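Local atomic coordinates of N-acetyltransferase (Staphylococcus aureus subsp. aureus, PDB entry 4M85), a protein that probably transfers an acetyl group from acetyl-coenzyme A to an amine, as a GNAT-fold N-acetyltransferase. Residues 8-13 with 47-52; 18-23 with 42-47. All coordinates share one frame; numbering follows the deposited sequence.

Interaction 1: residues 8-13 with 47-52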
ATOM      1  N   ALA A   8     -10.771   6.497   2.038  1.00 22.38           N
ATOM      2  CA  ALA A   8      -9.945   7.651   1.737  1.00 20.70           C
ATOM      3  C   ALA A   8     -10.747   8.617   0.870  1.00 20.89           C
ATOM      4  O   ALA A   8     -11.655   8.207   0.150  1.00 19.82           O
ATOM      5  CB  ALA A   8      -8.691   7.205   1.007  1.00 21.14           C
ATOM      6  N   ARG A   9     -10.452   9.903   0.988  1.00 21.14           N
ATOM      7  CA  ARG A   9     -10.994  10.907   0.094  1.00 21.77           C
ATOM      8  C   ARG A   9      -9.824  11.588  -0.602  1.00 21.45           C
ATOM      9  O   ARG A   9      -8.693  11.494  -0.129  1.00 19.55           O
ATOM     10  CB  ARG A   9     -11.757  11.950   0.888  1.00 24.61           C
ATOM     11  CG  ARG A   9     -12.957  11.432   1.668  1.00 26.34           C
ATOM     12  CD  ARG A   9     -13.647  12.606   2.361  1.00 27.94           C
ATOM     13  NE  ARG A   9     -14.488  12.169   3.479  1.00 30.85           N
ATOM     14  CZ  ARG A   9     -14.217  12.340   4.779  1.00 31.16           C
ATOM     15  NH1 ARG A   9     -13.122  12.948   5.199  1.00 31.53           N
ATOM     16  NH2 ARG A   9     -15.077  11.895   5.677  1.00 35.54           N
ATOM     17  N   PRO A  10     -10.089  12.295  -1.712  1.00 21.70           N
ATOM     18  CA  PRO A  10      -9.003  12.929  -2.476  1.00 21.45           C
ATOM     19  C   PRO A  10      -8.055  13.760  -1.621  1.00 22.53           C
ATOM     20  O   PRO A  10      -6.840  13.726  -1.823  1.00 19.94           O
ATOM     21  CB  PRO A  10      -9.770  13.816  -3.458  1.00 21.64           C
ATOM     22  CG  PRO A  10     -11.008  13.021  -3.754  1.00 22.00           C
ATOM     23  CD  PRO A  10     -11.354  12.294  -2.475  1.00 21.54           C
ATOM     24  N   GLU A  11      -8.626  14.494  -0.669  1.00 24.40           N
ATOM     25  CA  GLU A  11      -7.857  15.367   0.227  1.00 26.62           C
ATOM     26  C   GLU A  11      -6.949  14.625   1.210  1.00 24.79           C
ATOM     27  O   GLU A  11      -6.080  15.243   1.853  1.00 23.94           O
ATOM     28  CB  GLU A  11      -8.776  16.327   0.995  1.00 31.26           C
ATOM     29  CG  GLU A  11     -10.164  15.772   1.318  1.00 37.17           C
ATOM     30  CD  GLU A  11     -11.099  15.825   0.109  1.00 41.06           C
ATOM     31  OE1 GLU A  11     -11.109  16.867  -0.593  1.00 49.13           O
ATOM     32  OE2 GLU A  11     -11.790  14.827  -0.162  1.00 41.54           O
ATOM     33  N   ASP A  12      -7.130  13.313   1.338  1.00 22.58           N
ATOM     34  CA  ASP A  12      -6.208  12.517   2.146  1.00 21.37           C
ATOM     35  C   ASP A  12      -4.880  12.264   1.434  1.00 19.23           C
ATOM     36  O   ASP A  12      -3.928  11.809   2.048  1.00 18.30           O
ATOM     37  CB  ASP A  12      -6.822  11.166   2.505  1.00 20.48           C
ATOM     38  CG  ASP A  12      -8.052  11.294   3.367  1.00 21.22           C
ATOM     39  OD1 ASP A  12      -8.105  12.203   4.263  1.00 21.91           O
ATOM     40  OD2 ASP A  12      -8.961  10.460   3.168  1.00 19.24           O
ATOM     41  N   ARG A  13      -4.809  12.571   0.152  1.00 17.50           N
ATOM     42  CA  ARG A  13      -3.686  12.106  -0.667  1.00 17.39           C
ATOM     43  C   ARG A  13      -2.298  12.586  -0.243  1.00 16.85           C
ATOM     44  O   ARG A  13      -1.293  11.941  -0.510  1.00 15.54           O
ATOM     45  CB  ARG A  13      -3.935  12.425  -2.138  1.00 16.99           C
ATOM     46  CG  ARG A  13      -3.894  13.888  -2.527  1.00 17.56           C
ATOM     47  CD  ARG A  13      -4.315  13.966  -3.998  1.00 18.46           C
ATOM     48  NE  ARG A  13      -4.234  15.311  -4.550  1.00 19.28           N
ATOM     49  CZ  ARG A  13      -5.147  16.259  -4.373  1.00 20.89           C
ATOM     50  NH1 ARG A  13      -6.220  16.054  -3.615  1.00 21.01           N
ATOM     51  NH2 ARG A  13      -4.967  17.449  -4.935  1.00 24.31           N
ATOM     52  N   SER A  47      -1.033  10.109  -8.228  1.00 16.53           N
ATOM     53  CA  SER A  47      -1.390   8.699  -8.408  1.00 16.72           C
ATOM     54  C   SER A  47      -2.665   8.318  -7.640  1.00 16.48           C
ATOM     55  O   SER A  47      -3.319   7.336  -7.997  1.00 15.12           O
ATOM     56  CB  SER A  47      -0.249   7.760  -8.018  1.00 16.16           C
ATOM     57  OG  SER A  47      -0.120   7.537  -6.614  1.00 15.63           O
ATOM     58  N   CYS A  48      -2.980   9.087  -6.596  1.00 16.83           N
ATOM     59  CA  CYS A  48      -4.120   8.813  -5.712  1.00 17.82           C
ATOM     60  C   CYS A  48      -5.441   9.308  -6.277  1.00 16.76           C
ATOM     61  O   CYS A  48      -6.464   8.773  -5.888  1.00 17.38           O
ATOM     62  CB  CYS A  48      -3.917   9.463  -4.320  1.00 19.87           C
ATOM     63  SG  CYS A  48      -2.572   8.779  -3.308  1.00 24.65           S
ATOM     64  N   VAL A  49      -5.426  10.317  -7.164  1.00 15.75           N
ATOM     65  CA  VAL A  49      -6.656  10.960  -7.657  1.00 15.92           C
ATOM     66  C   VAL A  49      -6.786  11.052  -9.180  1.00 17.25           C
ATOM     67  O   VAL A  49      -7.882  10.957  -9.681  1.00 16.90           O
ATOM     68  CB  VAL A  49      -6.899  12.385  -7.039  1.00 16.63           C
ATOM     69  CG1 VAL A  49      -7.237  12.296  -5.564  1.00 17.08           C
ATOM     70  CG2 VAL A  49      -5.733  13.327  -7.252  1.00 15.95           C
ATOM     71  N   ASP A  50      -5.679  11.157  -9.926  1.00 17.76           N
ATOM     72  CA  ASP A  50      -5.752  11.530 -11.341  1.00 18.47           C
ATOM     73  C   ASP A  50      -5.934  10.356 -12.304  1.00 18.95           C
ATOM     74  O   ASP A  50      -6.269  10.551 -13.479  1.00 18.86           O
ATOM     75  CB  ASP A  50      -4.509  12.371 -11.716  1.00 19.15           C
ATOM     76  CG  ASP A  50      -4.503  13.721 -11.013  1.00 20.08           C
ATOM     77  OD1 ASP A  50      -5.594  14.155 -10.594  1.00 20.68           O
ATOM     78  OD2 ASP A  50      -3.445  14.364 -10.876  1.00 20.27           O
ATOM     79  N   ALA A  51      -5.730   9.143 -11.802  1.00 17.70           N
ATOM     80  CA  ALA A  51      -5.897   7.932 -12.580  1.00 17.01           C
ATOM     81  C   ALA A  51      -5.985   6.799 -11.569  1.00 17.59           C
ATOM     82  O   ALA A  51      -5.621   6.983 -10.414  1.00 17.75           O
ATOM     83  CB  ALA A  51      -4.710   7.731 -13.506  1.00 16.40           C
ATOM     84  N   THR A  52      -6.407   5.626 -12.001  1.00 17.66           N
ATOM     85  CA  THR A  52      -6.569   4.502 -11.088  1.00 18.19           C
ATOM     86  C   THR A  52      -5.317   3.655 -11.010  1.00 17.03           C
ATOM     87  O   THR A  52      -5.256   2.533 -11.543  1.00 18.20           O
ATOM     88  CB  THR A  52      -7.822   3.678 -11.429  1.00 18.83           C
ATOM     89  OG1 THR A  52      -8.907   4.584 -11.583  1.00 19.04           O
ATOM     90  CG2 THR A  52      -8.186   2.709 -10.302  1.00 18.77           C
TER

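Interaction 2: residues 18-23 with 42-47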
ATOM      1  N   LYS A  18       2.988  10.502   1.889  1.00 19.31           N
ATOM      2  CA  LYS A  18       4.123  10.399   2.807  1.00 20.02           C
ATOM      3  C   LYS A  18       4.286   8.963   3.275  1.00 19.43           C
ATOM      4  O   LYS A  18       5.405   8.436   3.305  1.00 19.21           O
ATOM      5  CB  LYS A  18       3.931  11.356   3.979  1.00 21.98           C
ATOM      6  CG  LYS A  18       3.957  12.815   3.568  1.00 24.54           C
ATOM      7  CD  LYS A  18       3.811  13.703   4.799  1.00 28.56           C
ATOM      8  CE  LYS A  18       3.400  15.120   4.436  1.00 32.59           C
ATOM      9  NZ  LYS A  18       3.202  15.924   5.680  1.00 37.39           N
ATOM     10  N   LEU A  19       3.163   8.317   3.584  1.00 18.64           N
ATOM     11  CA  LEU A  19       3.173   6.916   4.016  1.00 18.49           C
ATOM     12  C   LEU A  19       3.750   5.993   2.939  1.00 19.23           C
ATOM     13  O   LEU A  19       4.625   5.176   3.232  1.00 17.89           O
ATOM     14  CB  LEU A  19       1.761   6.464   4.409  1.00 18.01           C
ATOM     15  CG  LEU A  19       1.228   6.926   5.775  1.00 18.96           C
ATOM     16  CD1 LEU A  19      -0.288   6.762   5.884  1.00 19.18           C
ATOM     17  CD2 LEU A  19       1.917   6.198   6.942  1.00 19.12           C
ATOM     18  N   VAL A  20       3.250   6.127   1.701  1.00 18.91           N
ATOM     19  CA  VAL A  20       3.712   5.310   0.572  1.00 18.57           C
ATOM     20  C   VAL A  20       5.183   5.625   0.309  1.00 18.54           C
ATOM     21  O   VAL A  20       5.979   4.739   0.122  1.00 17.08           O
ATOM     22  CB  VAL A  20       2.861   5.570  -0.714  1.00 19.02           C
ATOM     23  CG1 VAL A  20       3.485   4.922  -1.956  1.00 19.24           C
ATOM     24  CG2 VAL A  20       1.433   5.069  -0.518  1.00 18.70           C
ATOM     25  N   TYR A  21       5.535   6.899   0.311  1.00 21.23           N
ATOM     26  CA  TYR A  21       6.924   7.289   0.121  1.00 23.04           C
ATOM     27  C   TYR A  21       7.848   6.552   1.104  1.00 25.07           C
ATOM     28  O   TYR A  21       8.913   6.047   0.722  1.00 25.27           O
ATOM     29  CB  TYR A  21       7.096   8.809   0.280  1.00 23.99           C
ATOM     30  CG  TYR A  21       8.495   9.239  -0.031  1.00 24.15           C
ATOM     31  CD1 TYR A  21       9.453   9.414   0.977  1.00 24.92           C
ATOM     32  CD2 TYR A  21       8.877   9.438  -1.345  1.00 24.23           C
ATOM     33  CE1 TYR A  21      10.763   9.777   0.663  1.00 25.65           C
ATOM     34  CE2 TYR A  21      10.171   9.789  -1.671  1.00 24.65           C
ATOM     35  CZ  TYR A  21      11.110   9.960  -0.676  1.00 26.17           C
ATOM     36  OH  TYR A  21      12.386  10.324  -1.073  1.00 26.70           O
ATOM     37  N   MET A  22       7.456   6.511   2.375  1.00 28.18           N
ATOM     38  CA  MET A  22       8.279   5.840   3.402  1.00 30.14           C
ATOM     39  C   MET A  22       8.452   4.365   3.085  1.00 28.18           C
ATOM     40  O   MET A  22       9.545   3.810   3.215  1.00 28.44           O
ATOM     41  CB  MET A  22       7.664   6.001   4.791  1.00 34.00           C
ATOM     42  CG  MET A  22       8.107   7.261   5.524  1.00 37.95           C
ATOM     43  SD  MET A  22       6.934   7.710   6.807  1.00 48.60           S
ATOM     44  CE  MET A  22       6.489   6.105   7.527  1.00 46.63           C
ATOM     45  N   VAL A  23       7.379   3.721   2.651  1.00 27.25           N
ATOM     46  CA  VAL A  23       7.461   2.320   2.302  1.00 26.30           C
ATOM     47  C   VAL A  23       8.411   2.130   1.115  1.00 26.71           C
ATOM     48  O   VAL A  23       9.256   1.227   1.133  1.00 26.57           O
ATOM     49  CB  VAL A  23       6.075   1.722   1.992  1.00 27.44           C
ATOM     50  CG1 VAL A  23       6.209   0.306   1.445  1.00 27.14           C
ATOM     51  CG2 VAL A  23       5.222   1.701   3.253  1.00 28.02           C
ATOM     52  N   ASP A  42       4.882  14.549  -5.055  1.00 22.46           N
ATOM     53  CA  ASP A  42       3.943  15.082  -6.028  1.00 21.68           C
ATOM     54  C   ASP A  42       3.384  13.972  -6.933  1.00 18.66           C
ATOM     55  O   ASP A  42       2.188  13.913  -7.197  1.00 17.80           O
ATOM     56  CB  ASP A  42       4.611  16.155  -6.882  1.00 22.08           C
ATOM     57  CG  ASP A  42       3.700  16.675  -7.947  1.00 22.80           C
ATOM     58  OD1 ASP A  42       2.716  17.365  -7.616  1.00 26.87           O
ATOM     59  OD2 ASP A  42       3.954  16.383  -9.123  1.00 22.34           O
ATOM     60  N   ALA A  43       4.257  13.104  -7.415  1.00 17.87           N
ATOM     61  CA  ALA A  43       3.812  12.020  -8.287  1.00 16.72           C
ATOM     62  C   ALA A  43       2.847  11.043  -7.593  1.00 16.54           C
ATOM     63  O   ALA A  43       1.837  10.644  -8.194  1.00 15.49           O
ATOM     64  CB  ALA A  43       4.991  11.285  -8.861  1.00 16.71           C
ATOM     65  N   ILE A  44       3.180  10.626  -6.365  1.00 15.61           N
ATOM     66  CA  ILE A  44       2.338   9.677  -5.629  1.00 15.96           C
ATOM     67  C   ILE A  44       1.005  10.329  -5.315  1.00 15.99           C
ATOM     68  O   ILE A  44      -0.027   9.698  -5.437  1.00 15.74           O
ATOM     69  CB  ILE A  44       3.019   9.165  -4.320  1.00 16.64           C
ATOM     70  CG1 ILE A  44       4.295   8.397  -4.623  1.00 17.59           C
ATOM     71  CG2 ILE A  44       2.124   8.244  -3.526  1.00 16.20           C
ATOM     72  CD1 ILE A  44       5.320   8.435  -3.492  1.00 17.79           C
ATOM     73  N   GLU A  45       1.028  11.600  -4.923  1.00 17.56           N
ATOM     74  CA  GLU A  45      -0.172  12.351  -4.658  1.00 18.62           C
ATOM     75  C   GLU A  45      -1.100  12.318  -5.877  1.00 17.84           C
ATOM     76  O   GLU A  45      -2.301  12.105  -5.752  1.00 15.89           O
ATOM     77  CB  GLU A  45       0.157  13.814  -4.348  1.00 20.97           C
ATOM     78  CG  GLU A  45       0.867  14.067  -3.020  1.00 24.03           C
ATOM     79  CD  GLU A  45       1.526  15.436  -2.967  1.00 26.42           C
ATOM     80  OE1 GLU A  45       1.240  16.253  -3.855  1.00 28.22           O
ATOM     81  OE2 GLU A  45       2.354  15.703  -2.050  1.00 29.24           O
ATOM     82  N   LYS A  46      -0.533  12.542  -7.054  1.00 16.44           N
ATOM     83  CA  LYS A  46      -1.344  12.526  -8.269  1.00 17.11           C
ATOM     84  C   LYS A  46      -1.858  11.123  -8.550  1.00 17.05           C
ATOM     85  O   LYS A  46      -2.973  10.972  -9.056  1.00 17.87           O
ATOM     86  CB  LYS A  46      -0.531  13.049  -9.468  1.00 16.80           C
ATOM     87  CG  LYS A  46      -0.346  14.550  -9.466  1.00 17.17           C
ATOM     88  CD  LYS A  46       0.723  14.982 -10.470  1.00 17.15           C
ATOM     89  CE  LYS A  46       0.692  16.484 -10.702  1.00 17.51           C
ATOM     90  NZ  LYS A  46       2.013  16.980 -11.163  1.00 17.86           N
ATOM     91  N   SER A  47      -1.033  10.109  -8.228  1.00 16.53           N
ATOM     92  CA  SER A  47      -1.390   8.699  -8.408  1.00 16.72           C
ATOM     93  C   SER A  47      -2.665   8.318  -7.640  1.00 16.48           C
ATOM     94  O   SER A  47      -3.319   7.336  -7.997  1.00 15.12           O
ATOM     95  CB  SER A  47      -0.249   7.760  -8.018  1.00 16.16           C
ATOM     96  OG  SER A  47      -0.120   7.537  -6.614  1.00 15.63           O
TER

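Interaction 1: residues 8-13 with 47-52
P10 and R13 meet C48 and V49 where the short 3-10 turn 10-12, between strand 4-7 and helix 13-26, comes up against segment 47-52. The backbones approach to 6.0 Å at two places, P10 CA to V49 CA and R13 CA to C48 CA. V49 works with both branches. Its CG1 methyl lies against the proline ring, 3.6 Å from P10 CB, while CG2 sits 3.6 Å from R13 CD and also lies over one face of the guanidinium. R13 crosses the valine at about a right angle. Its CG stands between its own backbone N and carbonyl carbon (chi1 69°), and from there the chain runs extended to NE. Closer to the backbone, R13 CB packs 3.7 Å from C48 CB; C48 is buried and also touches I16 of helix 13-26. The arginine head turns back to its own turn: R13 NH1 donates to P10 O at 3.0 Å, in the guanidinium plane but well above the carbonyl plane, as R13 N reaches the same oxygen from the opposite face. P10 O thus takes two donors, and the NH1 bond limits the rotation of the guanidinium beside the valine. With NH1 directing its polar bond to the turn, V49 meets the aliphatic part of R13 and one guanidinium face, and the contact with 47-52 is mainly apolar.

Interaction 2: residues 18-23 with 42-47
I44 reaches from helix 37-49 toward helix 13-26 and meets V20 and Y21 with two different methyls. CG2 lies 3.9 Å from V20 CG1 and equally near V20 CB, the two side chains crossing obliquely. CD1 extends farther along the other helix, to 4.1 Å from Y21 N and 4.2 Å from Y21 CB, where it lies at the edge of the tyrosine ring, near the ring plane. The isoleucine torsions divide this work: CG2 is anti to the backbone N, whereas CG1 is anti to the carbonyl carbon (chi1 -63°) and carries CD1 onward. All three residues are buried, yet the backbones stay 7.7 Å apart at their nearest CA atoms, V20 and I44, so the side chains fill the interval. Around this first shell, A17 and W24 of helix 13-26 also touch I44, while the Y21 side chain also touches K37, V40 and L41 of helix 37-49. V20 meets I74 of strand 68-77 as well. On helix 37-49, K46 NZ forms a salt bridge with D42 OD2 (2.9 Å), approaching on the syn lone pair, and bonds to D92 O, tying the helix to the loop that follows helix 81-86. The arrangement is apolar helix-to-helix packing beside the central sheet, consistent with the N-terminal helical region of the GNAT fold, in which helices after the first strand lie against the sheet.

Both interactions involve helix 37-49, interaction 1 against the turn leading into helix 13-26, with R13 from the helix itself, and interaction 2 against the body of that helix. The segments overlap at S47, which makes neither contact. Their centres lie about 10 Å apart, and they meet directly where R13 CD packs 3.3 Å from E45 O. Along the chain, 18-23 and 42-47 both fall between residue 8 and residue 52, inside the span that interaction 1 brings together. Interaction 2 is buried, with its centre about 10 Å from that of the chain; interaction 1, about 13 Å away, is only partly buried, so the packing runs from the interior toward the surface.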